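Local atomic coordinates of beta-L-arabinobiosidase (Bacteroides thetaiotaomicron, PDB entry 5MQR), a protein that probably hydrolyses arabinofuranosidic linkages of plant pectin glycans for a gut bacterium, and may also have sialidase activity. Residues E662-N667 with D1049-F1054; S973-Q978 with N1043-A1048; W245-D250 with Y262-C267. All coordinates share one frame; numbering follows the deposited sequence.

In the fold
Contact 3 comes first along the chain, closing a short loop in the N-terminal beta-propeller region before the other two begin. Its centre lies about 44 and 52 Å from those of contacts 1 and 2, which are neighbours with centres about 12 Å apart. The excursion between 662-667 and 1049-1054 has far more helix than strand and contains both 973-978 and 1043-1048, so contact 2 falls within the span that contact 1 brings together. Phe976 touches Trp1051, Lys1050 and Gln665, and Ile1046 touches Phe1054, merging both contacts into one junction between the helical glycosidase domain and the C-terminal beta-sheet region. Contact 3 joins two propeller loops, its nearest atoms at least about 25 Å from either.

Contact 1 of 3, residues E662-N667 with D1049-F1054; sequences ECPQRN and DKWDWF
Pro664 is wedged between Trp1051 and Trp1053 where the edge strand 660-662 joins strand 1053-1061 of a five-stranded antiparallel sheet, making CH-pi contacts with both indoles. Its CD lies over the five-membered ring of Trp1051, 3.9 Å from the centroid. Its CG stands nearly over the centre of the Trp1053 six-membered ring, 4.1 Å from that centroid. Cys663 lies over the same face of Trp1051. Its CB and SG both sit above the six-membered ring, SG at 3.8 Å from the centroid in a sulfur-aromatic contact. With chi1 at 73°, SG lies between the backbone N and the carbonyl carbon, which also lets it accept a long bond from the backbone N of Gln665. The opposite face of Trp1051 is covered by CG of Lys1050, and Phe668 and Phe976 meet the indole edge-to-face.

Farther out, the carboxylate of Glu662 reaches the rim of Trp1053, obliquely turned against the ring, with CD lying 3.6 Å from CZ3. That carboxylate is held by a salt bridge to Arg1076 and a hydrogen bond to Tyr1077, and Arg1076 makes a cation-pi contact with Trp1053.

At the polar edge, NE1 of Trp1051 donates to OE1 of Gln665 over 3.1 Å with an N-H...O angle of 161°. The acceptor lies in the indole plane, although the amide is turned 88° against it. Gln665 NE2 is bound by Glu980 and Asn667. One water donates to OE1 of Gln665 at 2.8 Å and accepts from NZ of Lys1050 at 3.2 Å.

Contact 2 of 3, residues S973-Q978 with N1043-A1048; sequences SVYFRQ and NPLIPA
Ser973 and Phe976, one turn apart on helix 972-985, face Pro1047 and Ile1046 of an irregular connection, with 5.8 Å between the CA atoms of Ser973 and Pro1047 and 6.1 Å between those of Phe976 and Ile1046. The helix belongs to the six-hairpin glycosidase domain, and the connection links strands 1040-1042 and 1053-1061 of the C-terminal region, so a helix flank is laid against a loop at a junction between domains. What holds them is apolar contact between side chains.

Leu1045 and Tyr975 meet at about a right angle. CD1 of the leucine stands over the centre of the phenol ring, 3.9 Å from the centroid and only 8° off the normal, a CH-pi contact of nearly vertical geometry. Leu1045 CB touches the rim of the same ring, 3.7 Å from Tyr975 CD2. The tyrosine CG is anti to the backbone N (chi1 172°), which swings the ring off the helix to lie under the leucine, among Leu955 and Met962 of helix 948-964 and Leu1029 of helix 1022-1029. A serine in place of Tyr975 would probably open a gap beneath Leu1045, leaving CD1 without its aromatic platform and the leucine branch freer to turn.

Phe976 takes a similar first torsion, but its ring departs in another direction. Its CB packs 3.8 Å from CD of Pro1047, while its ring approaches that proline and CG2 of Ile1046 obliquely. The same ring also meets that of Phe668, the planes about 25° apart. The proline also borders the exposed end of the contact, where its CG lies 3.9 Å from OG of Ser973.

Contact 3 of 3, residues W245-D250 with Y262-C267; sequences WVEEAD and YKAFNC
Glu247 and Ala264 form a carboxylate-to-backbone contact, a glutamate side chain in one loop capturing an amide N-H just before the first strand of a four-stranded antiparallel sheet, strand 266-269, in the propeller region. OE2 of Glu247 accepts from N of Ala264 at 2.8 Å with an angle of 145°, the donor arriving nearly along the carboxylate C-O axis. The glutamate is extended beyond CG, carrying its oxygens across the gap between the loops.

Lys263 crosses this side chain at about a right angle. Its CD passes 3.6 Å from OE1 of Glu247, yet NZ remains 4.7 Å from that oxygen, so the two opposite charges are near without being in contact. Beside them, CG1 of Val246 packs 3.5 Å from the carbonyl O of Tyr262. Asn266 ND2 bonds O of Ala264 at 3.3 Å, and the same amide reaches Gly313 and Ile311 at the neighbouring strand 311-315.

OE2 of Glu247 also forms a salt bridge with Arg152 of strand 148-157. Two donors, a main-chain amide and a guanidinium, thus share one buried oxygen, which is likely to restrict the carboxylate and links this loop, strand 148-157 and the lead-in to strand 266-269.

Contact 1 of 3, residues E662-N667 with D1049-F1054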
loop_
_atom_site.group_PDB
_atom_site.type_symbol
_atom_site.label_atom_id
_atom_site.label_comp_id
_atom_site.label_asym_id
_atom_site.label_seq_id
_atom_site.Cartn_x
_atom_site.Cartn_y
_atom_site.Cartn_z
ATOM N N GLU A 662 -2.935 -0.590 -13.039
ATOM C CA GLU A 662 -1.852 -1.502 -13.372
ATOM C C GLU A 662 -2.212 -2.910 -13.017
ATOM O O GLU A 662 -3.020 -3.154 -12.119
ATOM C CB GLU A 662 -0.531 -1.156 -12.665
ATOM C CG GLU A 662 -0.556 -1.243 -11.140
ATOM C CD GLU A 662 0.829 -1.201 -10.495
ATOM O OE1 GLU A 662 1.831 -0.773 -11.151
ATOM O OE2 GLU A 662 0.905 -1.595 -9.308
ATOM N N CYS A 663 -1.563 -3.825 -13.725
ATOM C CA CYS A 663 -1.652 -5.228 -13.436
ATOM C C CYS A 663 -0.386 -5.836 -14.000
ATOM O O CYS A 663 0.355 -5.136 -14.659
ATOM C CB CYS A 663 -2.919 -5.798 -14.060
ATOM S SG CYS A 663 -2.828 -5.945 -15.840
ATOM N N PRO A 664 -0.107 -7.121 -13.716
ATOM C CA PRO A 664 1.130 -7.786 -14.182
ATOM C C PRO A 664 1.102 -8.251 -15.636
ATOM O O PRO A 664 2.102 -8.768 -16.116
ATOM C CB PRO A 664 1.238 -9.028 -13.285
ATOM C CG PRO A 664 0.009 -9.065 -12.439
ATOM C CD PRO A 664 -0.951 -8.035 -12.936
ATOM N N GLN A 665 -0.023 -8.090 -16.316
ATOM C CA GLN A 665 -0.166 -8.532 -17.690
ATOM C C GLN A 665 -0.082 -7.295 -18.579
ATOM O O GLN A 665 -0.947 -6.405 -18.521
ATOM C CB GLN A 665 -1.472 -9.299 -17.876
ATOM C CG GLN A 665 -1.497 -10.185 -19.117
ATOM C CD GLN A 665 -2.725 -11.089 -19.204
ATOM O OE1 GLN A 665 -3.213 -11.611 -18.191
ATOM N NE2 GLN A 665 -3.227 -11.273 -20.404
ATOM N N ARG A 666 0.977 -7.254 -19.385
ATOM C CA ARG A 666 1.326 -6.091 -20.186
ATOM C C ARG A 666 0.220 -5.646 -21.139
ATOM O O ARG A 666 -0.045 -4.460 -21.258
ATOM C CB ARG A 666 2.635 -6.366 -20.955
ATOM C CG ARG A 666 3.194 -5.204 -21.782
ATOM C CD ARG A 666 3.391 -3.952 -20.907
ATOM N NE ARG A 666 4.161 -2.886 -21.584
ATOM C CZ ARG A 666 4.951 -1.975 -20.984
ATOM N NH1 ARG A 666 5.131 -1.963 -19.658
ATOM N NH2 ARG A 666 5.601 -1.077 -21.733
ATOM N N ASN A 667 -0.435 -6.582 -21.813
ATOM C CA ASN A 667 -1.405 -6.182 -22.835
ATOM C C ASN A 667 -2.634 -5.452 -22.250
ATOM O O ASN A 667 -3.040 -4.441 -22.792
ATOM C CB ASN A 667 -1.760 -7.319 -23.826
ATOM C CG ASN A 667 -2.357 -8.567 -23.167
ATOM O OD1 ASN A 667 -2.571 -8.642 -21.964
ATOM N ND2 ASN A 667 -2.600 -9.572 -23.990
ATOM N N ASP A 1049 -6.115 -16.458 -8.577
ATOM C CA ASP A 1049 -4.769 -16.830 -9.072
ATOM C C ASP A 1049 -4.451 -16.402 -10.495
ATOM O O ASP A 1049 -3.479 -16.895 -11.086
ATOM C CB ASP A 1049 -4.470 -18.338 -8.882
ATOM C CG ASP A 1049 -4.572 -18.757 -7.444
ATOM O OD1 ASP A 1049 -3.678 -18.337 -6.660
ATOM O OD2 ASP A 1049 -5.552 -19.462 -7.091
ATOM N N LYS A 1050 -5.241 -15.490 -11.055
ATOM C CA LYS A 1050 -4.908 -14.936 -12.354
ATOM C C LYS A 1050 -3.741 -13.955 -12.193
ATOM O O LYS A 1050 -2.720 -14.116 -12.844
ATOM C CB LYS A 1050 -6.125 -14.238 -12.966
ATOM C CG LYS A 1050 -5.899 -13.544 -14.298
ATOM C CD LYS A 1050 -5.280 -14.433 -15.367
ATOM C CE LYS A 1050 -6.212 -15.548 -15.823
ATOM N NZ LYS A 1050 -5.584 -16.322 -16.945
ATOM N N TRP A 1051 -3.924 -12.959 -11.316
ATOM C CA TRP A 1051 -2.970 -11.888 -11.060
ATOM C C TRP A 1051 -2.595 -11.759 -9.560
ATOM O O TRP A 1051 -3.470 -11.621 -8.700
ATOM C CB TRP A 1051 -3.551 -10.542 -11.533
ATOM C CG TRP A 1051 -3.727 -10.415 -13.010
ATOM C CD1 TRP A 1051 -3.120 -11.164 -13.999
ATOM C CD2 TRP A 1051 -4.525 -9.441 -13.689
ATOM N NE1 TRP A 1051 -3.542 -10.745 -15.228
ATOM C CE2 TRP A 1051 -4.398 -9.687 -15.069
ATOM C CE3 TRP A 1051 -5.356 -8.397 -13.261
ATOM C CZ2 TRP A 1051 -5.061 -8.918 -16.029
ATOM C CZ3 TRP A 1051 -6.025 -7.646 -14.210
ATOM C CH2 TRP A 1051 -5.859 -7.904 -15.584
ATOM N N ASP A 1052 -1.299 -11.735 -9.259
ATOM C CA ASP A 1052 -0.842 -11.555 -7.884
ATOM C C ASP A 1052 -1.181 -10.183 -7.333
ATOM O O ASP A 1052 -1.279 -10.021 -6.122
ATOM C CB ASP A 1052 0.666 -11.747 -7.770
ATOM C CG ASP A 1052 1.088 -13.177 -7.952
ATOM O OD1 ASP A 1052 0.235 -14.103 -7.945
ATOM O OD2 ASP A 1052 2.306 -13.370 -8.085
ATOM N N TRP A 1053 -1.368 -9.202 -8.211
ATOM C CA TRP A 1053 -1.716 -7.862 -7.767
ATOM C C TRP A 1053 -2.344 -7.097 -8.879
ATOM O O TRP A 1053 -2.124 -7.413 -10.040
ATOM C CB TRP A 1053 -0.458 -7.108 -7.297
ATOM C CG TRP A 1053 0.718 -7.231 -8.216
ATOM C CD1 TRP A 1053 1.730 -8.176 -8.159
ATOM C CD2 TRP A 1053 1.006 -6.411 -9.344
ATOM N NE1 TRP A 1053 2.622 -7.977 -9.193
ATOM C CE2 TRP A 1053 2.204 -6.898 -9.929
ATOM C CE3 TRP A 1053 0.362 -5.315 -9.936
ATOM C CZ2 TRP A 1053 2.779 -6.308 -11.067
ATOM C CZ3 TRP A 1053 0.938 -4.720 -11.066
ATOM C CH2 TRP A 1053 2.133 -5.226 -11.623
ATOM N N PHE A 1054 -3.116 -6.080 -8.518
ATOM C CA PHE A 1054 -3.535 -5.057 -9.483
ATOM C C PHE A 1054 -4.070 -3.879 -8.720
ATOM O O PHE A 1054 -4.330 -3.979 -7.516
ATOM C CB PHE A 1054 -4.597 -5.562 -10.486
ATOM C CG PHE A 1054 -5.855 -6.087 -9.849
ATOM C CD1 PHE A 1054 -6.859 -5.228 -9.449
ATOM C CD2 PHE A 1054 -6.043 -7.450 -9.674
ATOM C CE1 PHE A 1054 -8.027 -5.714 -8.861
ATOM C CE2 PHE A 1054 -7.201 -7.947 -9.083
ATOM C CZ PHE A 1054 -8.201 -7.074 -8.681
HETATM O O HOH W 1 -3.806 -14.289 -18.638
#

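Contact 2 of 3, residues S973-Q978 with N1043-A1048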
loop_
_atom_site.group_PDB
_atom_site.type_symbol
_atom_site.label_atom_id
_atom_site.label_comp_id
_atom_site.label_asym_id
_atom_site.label_seq_id
_atom_site.Cartn_x
_atom_site.Cartn_y
_atom_site.Cartn_z
ATOM N N SER A 973 -13.583 -16.935 -15.303
ATOM C CA SER A 973 -12.656 -17.297 -16.377
ATOM C C SER A 973 -13.211 -16.981 -17.726
ATOM O O SER A 973 -12.471 -16.560 -18.611
ATOM C CB SER A 973 -12.310 -18.789 -16.356
ATOM O OG SER A 973 -11.523 -19.016 -15.227
ATOM N N VAL A 974 -14.503 -17.224 -17.891
ATOM C CA VAL A 974 -15.145 -16.935 -19.136
ATOM C C VAL A 974 -15.166 -15.433 -19.436
ATOM O O VAL A 974 -14.870 -15.032 -20.561
ATOM C CB VAL A 974 -16.570 -17.537 -19.210
ATOM C CG1 VAL A 974 -17.291 -17.081 -20.479
ATOM C CG2 VAL A 974 -16.479 -19.058 -19.192
ATOM N N TYR A 975 -15.554 -14.630 -18.454
ATOM C CA TYR A 975 -15.590 -13.185 -18.650
ATOM C C TYR A 975 -14.160 -12.662 -18.910
ATOM O O TYR A 975 -13.938 -11.865 -19.834
ATOM C CB TYR A 975 -16.237 -12.446 -17.454
ATOM C CG TYR A 975 -16.103 -10.951 -17.554
ATOM C CD1 TYR A 975 -17.049 -10.177 -18.225
ATOM C CD2 TYR A 975 -15.016 -10.307 -17.005
ATOM C CE1 TYR A 975 -16.901 -8.788 -18.346
ATOM C CE2 TYR A 975 -14.855 -8.937 -17.105
ATOM C CZ TYR A 975 -15.793 -8.176 -17.774
ATOM O OH TYR A 975 -15.601 -6.812 -17.854
ATOM N N PHE A 976 -13.214 -13.107 -18.093
ATOM C CA PHE A 976 -11.824 -12.680 -18.225
ATOM C C PHE A 976 -11.289 -13.008 -19.598
ATOM O O PHE A 976 -10.637 -12.174 -20.223
ATOM C CB PHE A 976 -10.909 -13.344 -17.183
ATOM C CG PHE A 976 -9.497 -12.829 -17.210
ATOM C CD1 PHE A 976 -8.535 -13.425 -18.027
ATOM C CD2 PHE A 976 -9.140 -11.726 -16.458
ATOM C CE1 PHE A 976 -7.242 -12.933 -18.086
ATOM C CE2 PHE A 976 -7.834 -11.245 -16.476
ATOM C CZ PHE A 976 -6.882 -11.838 -17.303
ATOM N N ARG A 977 -11.576 -14.222 -20.057
ATOM C CA ARG A 977 -11.079 -14.708 -21.335
ATOM C C ARG A 977 -11.601 -13.855 -22.492
ATOM O O ARG A 977 -10.851 -13.550 -23.409
ATOM C CB ARG A 977 -11.426 -16.197 -21.523
ATOM C CG ARG A 977 -10.897 -16.861 -22.793
ATOM C CD ARG A 977 -9.373 -16.698 -22.929
ATOM N NE ARG A 977 -8.868 -17.317 -24.155
ATOM C CZ ARG A 977 -7.698 -17.041 -24.747
ATOM N NH1 ARG A 977 -6.847 -16.133 -24.259
ATOM N NH2 ARG A 977 -7.375 -17.684 -25.871
ATOM N N GLN A 978 -12.858 -13.436 -22.432
ATOM C CA GLN A 978 -13.418 -12.594 -23.494
ATOM C C GLN A 978 -12.851 -11.182 -23.449
ATOM O O GLN A 978 -12.641 -10.587 -24.500
ATOM C CB GLN A 978 -14.950 -12.566 -23.457
ATOM C CG GLN A 978 -15.590 -13.843 -23.977
ATOM C CD GLN A 978 -15.121 -14.204 -25.390
ATOM O OE1 GLN A 978 -14.910 -13.331 -26.212
ATOM N NE2 GLN A 978 -14.944 -15.480 -25.659
ATOM N N ASN A 1043 -16.892 -5.995 -7.126
ATOM C CA ASN A 1043 -16.986 -7.424 -7.343
ATOM C C ASN A 1043 -16.168 -7.757 -8.572
ATOM O O ASN A 1043 -16.709 -7.870 -9.669
ATOM C CB ASN A 1043 -18.450 -7.835 -7.518
ATOM C CG ASN A 1043 -18.610 -9.333 -7.661
ATOM O OD1 ASN A 1043 -17.899 -10.098 -7.006
ATOM N ND2 ASN A 1043 -19.488 -9.758 -8.551
ATOM N N PRO A 1044 -14.843 -7.864 -8.410
ATOM C CA PRO A 1044 -13.990 -8.162 -9.558
ATOM C C PRO A 1044 -14.305 -9.499 -10.195
ATOM O O PRO A 1044 -14.516 -10.468 -9.497
ATOM C CB PRO A 1044 -12.585 -8.191 -8.974
ATOM C CG PRO A 1044 -12.689 -7.554 -7.645
ATOM C CD PRO A 1044 -14.075 -7.791 -7.162
ATOM N N LEU A 1045 -14.335 -9.532 -11.516
ATOM C CA LEU A 1045 -14.541 -10.766 -12.251
ATOM C C LEU A 1045 -13.208 -11.256 -12.804
ATOM O O LEU A 1045 -13.060 -11.511 -13.984
ATOM C CB LEU A 1045 -15.563 -10.547 -13.381
ATOM C CG LEU A 1045 -16.876 -9.915 -12.957
ATOM C CD1 LEU A 1045 -17.688 -9.538 -14.183
ATOM C CD2 LEU A 1045 -17.637 -10.813 -12.003
ATOM N N ILE A 1046 -12.219 -11.342 -11.945
ATOM C CA ILE A 1046 -10.919 -11.870 -12.290
ATOM C C ILE A 1046 -10.894 -13.193 -11.536
ATOM O O ILE A 1046 -11.311 -13.237 -10.391
ATOM C CB ILE A 1046 -9.837 -10.902 -11.826
ATOM C CG1 ILE A 1046 -10.031 -9.590 -12.556
ATOM C CG2 ILE A 1046 -8.445 -11.454 -12.100
ATOM C CD1 ILE A 1046 -9.094 -8.488 -12.116
ATOM N N PRO A 1047 -10.475 -14.293 -12.182
ATOM C CA PRO A 1047 -10.377 -15.525 -11.402
ATOM C C PRO A 1047 -9.324 -15.467 -10.309
ATOM O O PRO A 1047 -8.374 -14.653 -10.360
ATOM C CB PRO A 1047 -9.999 -16.599 -12.430
ATOM C CG PRO A 1047 -9.740 -15.897 -13.714
ATOM C CD PRO A 1047 -10.298 -14.515 -13.628
ATOM N N ALA A 1048 -9.511 -16.338 -9.328
ATOM C CA ALA A 1048 -8.516 -16.559 -8.298
ATOM C C ALA A 1048 -7.239 -17.046 -8.981
ATOM O O ALA A 1048 -7.291 -17.903 -9.883
ATOM C CB ALA A 1048 -9.009 -17.590 -7.268
#

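Contact 3 of 3, residues W245-D250 with Y262-C267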
loop_
_atom_site.group_PDB
_atom_site.type_symbol
_atom_site.label_atom_id
_atom_site.label_comp_id
_atom_site.label_asym_id
_atom_site.label_seq_id
_atom_site.Cartn_x
_atom_site.Cartn_y
_atom_site.Cartn_z
ATOM N N TRP A 245 23.474 -21.482 22.357
ATOM C CA TRP A 245 24.401 -21.686 23.468
ATOM C C TRP A 245 25.834 -21.980 22.998
ATOM O O TRP A 245 26.725 -22.143 23.821
ATOM C CB TRP A 245 23.945 -22.879 24.304
ATOM C CG TRP A 245 22.772 -22.662 25.239
ATOM C CD1 TRP A 245 21.864 -21.628 25.237
ATOM C CD2 TRP A 245 22.360 -23.558 26.271
ATOM N NE1 TRP A 245 20.932 -21.822 26.238
ATOM C CE2 TRP A 245 21.207 -23.006 26.873
ATOM C CE3 TRP A 245 22.853 -24.783 26.743
ATOM C CZ2 TRP A 245 20.553 -23.630 27.938
ATOM C CZ3 TRP A 245 22.208 -25.405 27.797
ATOM C CH2 TRP A 245 21.073 -24.827 28.392
ATOM N N VAL A 246 26.057 -22.053 21.690
ATOM C CA VAL A 246 27.341 -22.521 21.146
ATOM C C VAL A 246 28.552 -21.641 21.471
ATOM O O VAL A 246 29.662 -22.158 21.613
ATOM C CB VAL A 246 27.264 -22.719 19.621
ATOM C CG1 VAL A 246 27.088 -21.366 18.884
ATOM C CG2 VAL A 246 28.475 -23.516 19.110
ATOM N N GLU A 247 28.348 -20.334 21.608
ATOM C CA GLU A 247 29.467 -19.448 21.894
ATOM C C GLU A 247 30.029 -19.578 23.297
ATOM O O GLU A 247 31.217 -19.337 23.462
ATOM C CB GLU A 247 29.119 -17.990 21.626
ATOM C CG GLU A 247 28.827 -17.708 20.173
ATOM C CD GLU A 247 28.400 -16.275 19.949
ATOM O OE1 GLU A 247 29.238 -15.394 20.230
ATOM O OE2 GLU A 247 27.261 -16.018 19.478
ATOM N N GLU A 248 29.189 -19.915 24.288
ATOM C CA GLU A 248 29.605 -19.983 25.708
ATOM C C GLU A 248 29.790 -21.407 26.205
ATOM O O GLU A 248 30.577 -21.643 27.104
ATOM C CB GLU A 248 28.589 -19.292 26.615
ATOM C CG GLU A 248 28.292 -17.844 26.262
ATOM C CD GLU A 248 27.206 -17.623 25.208
ATOM O OE1 GLU A 248 26.539 -18.578 24.755
ATOM O OE2 GLU A 248 27.021 -16.446 24.821
ATOM N N ALA A 249 29.035 -22.342 25.632
ATOM C CA ALA A 249 29.155 -23.754 25.967
ATOM C C ALA A 249 30.568 -24.270 25.672
ATOM O O ALA A 249 31.316 -23.618 24.925
ATOM C CB ALA A 249 28.126 -24.556 25.178
ATOM N N ASP A 250 30.921 -25.418 26.267
ATOM C CA ASP A 250 32.159 -26.144 25.934
ATOM C C ASP A 250 32.325 -26.269 24.411
ATOM O O ASP A 250 31.346 -26.436 23.674
ATOM C CB ASP A 250 32.172 -27.580 26.519
ATOM C CG ASP A 250 32.378 -27.619 28.025
ATOM O OD1 ASP A 250 32.475 -26.529 28.628
ATOM O OD2 ASP A 250 32.444 -28.737 28.617
ATOM N N TYR A 262 29.392 -20.050 14.864
ATOM C CA TYR A 262 28.637 -19.022 14.209
ATOM C C TYR A 262 27.911 -18.313 15.338
ATOM O O TYR A 262 27.561 -18.937 16.347
ATOM C CB TYR A 262 27.662 -19.624 13.200
ATOM C CG TYR A 262 28.321 -20.433 12.092
ATOM C CD1 TYR A 262 29.416 -19.923 11.366
ATOM C CD2 TYR A 262 27.870 -21.716 11.768
ATOM C CE1 TYR A 262 30.025 -20.659 10.355
ATOM C CE2 TYR A 262 28.480 -22.459 10.753
ATOM C CZ TYR A 262 29.544 -21.920 10.049
ATOM O OH TYR A 262 30.123 -22.655 9.055
ATOM N N LYS A 263 27.687 -17.017 15.176
ATOM C CA LYS A 263 27.358 -16.176 16.320
ATOM C C LYS A 263 25.968 -15.615 16.293
ATOM O O LYS A 263 25.501 -15.206 15.248
ATOM C CB LYS A 263 28.338 -15.017 16.390
ATOM C CG LYS A 263 29.755 -15.506 16.250
ATOM C CD LYS A 263 30.761 -14.694 17.026
ATOM C CE LYS A 263 32.042 -15.511 17.133
ATOM N NZ LYS A 263 33.116 -14.650 17.677
ATOM N N ALA A 264 25.341 -15.571 17.469
ATOM C CA ALA A 264 24.063 -14.894 17.674
ATOM C C ALA A 264 22.958 -15.457 16.776
ATOM O O ALA A 264 22.206 -14.706 16.139
ATOM C CB ALA A 264 24.229 -13.389 17.476
ATOM N N PHE A 265 22.905 -16.786 16.717
ATOM C CA PHE A 265 21.853 -17.521 16.014
ATOM C C PHE A 265 20.461 -16.954 16.285
ATOM O O PHE A 265 20.090 -16.664 17.427
ATOM C CB PHE A 265 21.910 -18.989 16.444
ATOM C CG PHE A 265 20.804 -19.855 15.893
ATOM C CD1 PHE A 265 19.573 -19.933 16.537
ATOM C CD2 PHE A 265 21.024 -20.638 14.767
ATOM C CE1 PHE A 265 18.560 -20.742 16.045
ATOM C CE2 PHE A 265 20.017 -21.467 14.256
ATOM C CZ PHE A 265 18.778 -21.520 14.899
ATOM N N ASN A 266 19.702 -16.770 15.223
ATOM C CA ASN A 266 18.250 -16.628 15.333
ATOM C C ASN A 266 17.643 -17.290 14.129
ATOM O O ASN A 266 18.329 -17.512 13.140
ATOM C CB ASN A 266 17.786 -15.174 15.488
ATOM C CG ASN A 266 18.259 -14.258 14.374
ATOM O OD1 ASN A 266 17.445 -13.705 13.632
ATOM N ND2 ASN A 266 19.574 -14.059 14.275
ATOM N N CYS A 267 16.362 -17.626 14.225
ATOM C CA CYS A 267 15.696 -18.371 13.183
ATOM C C CYS A 267 14.235 -18.058 13.104
ATOM O O CYS A 267 13.643 -17.486 14.033
ATOM C CB CYS A 267 15.864 -19.885 13.430
ATOM S SG CYS A 267 15.017 -20.575 14.881
#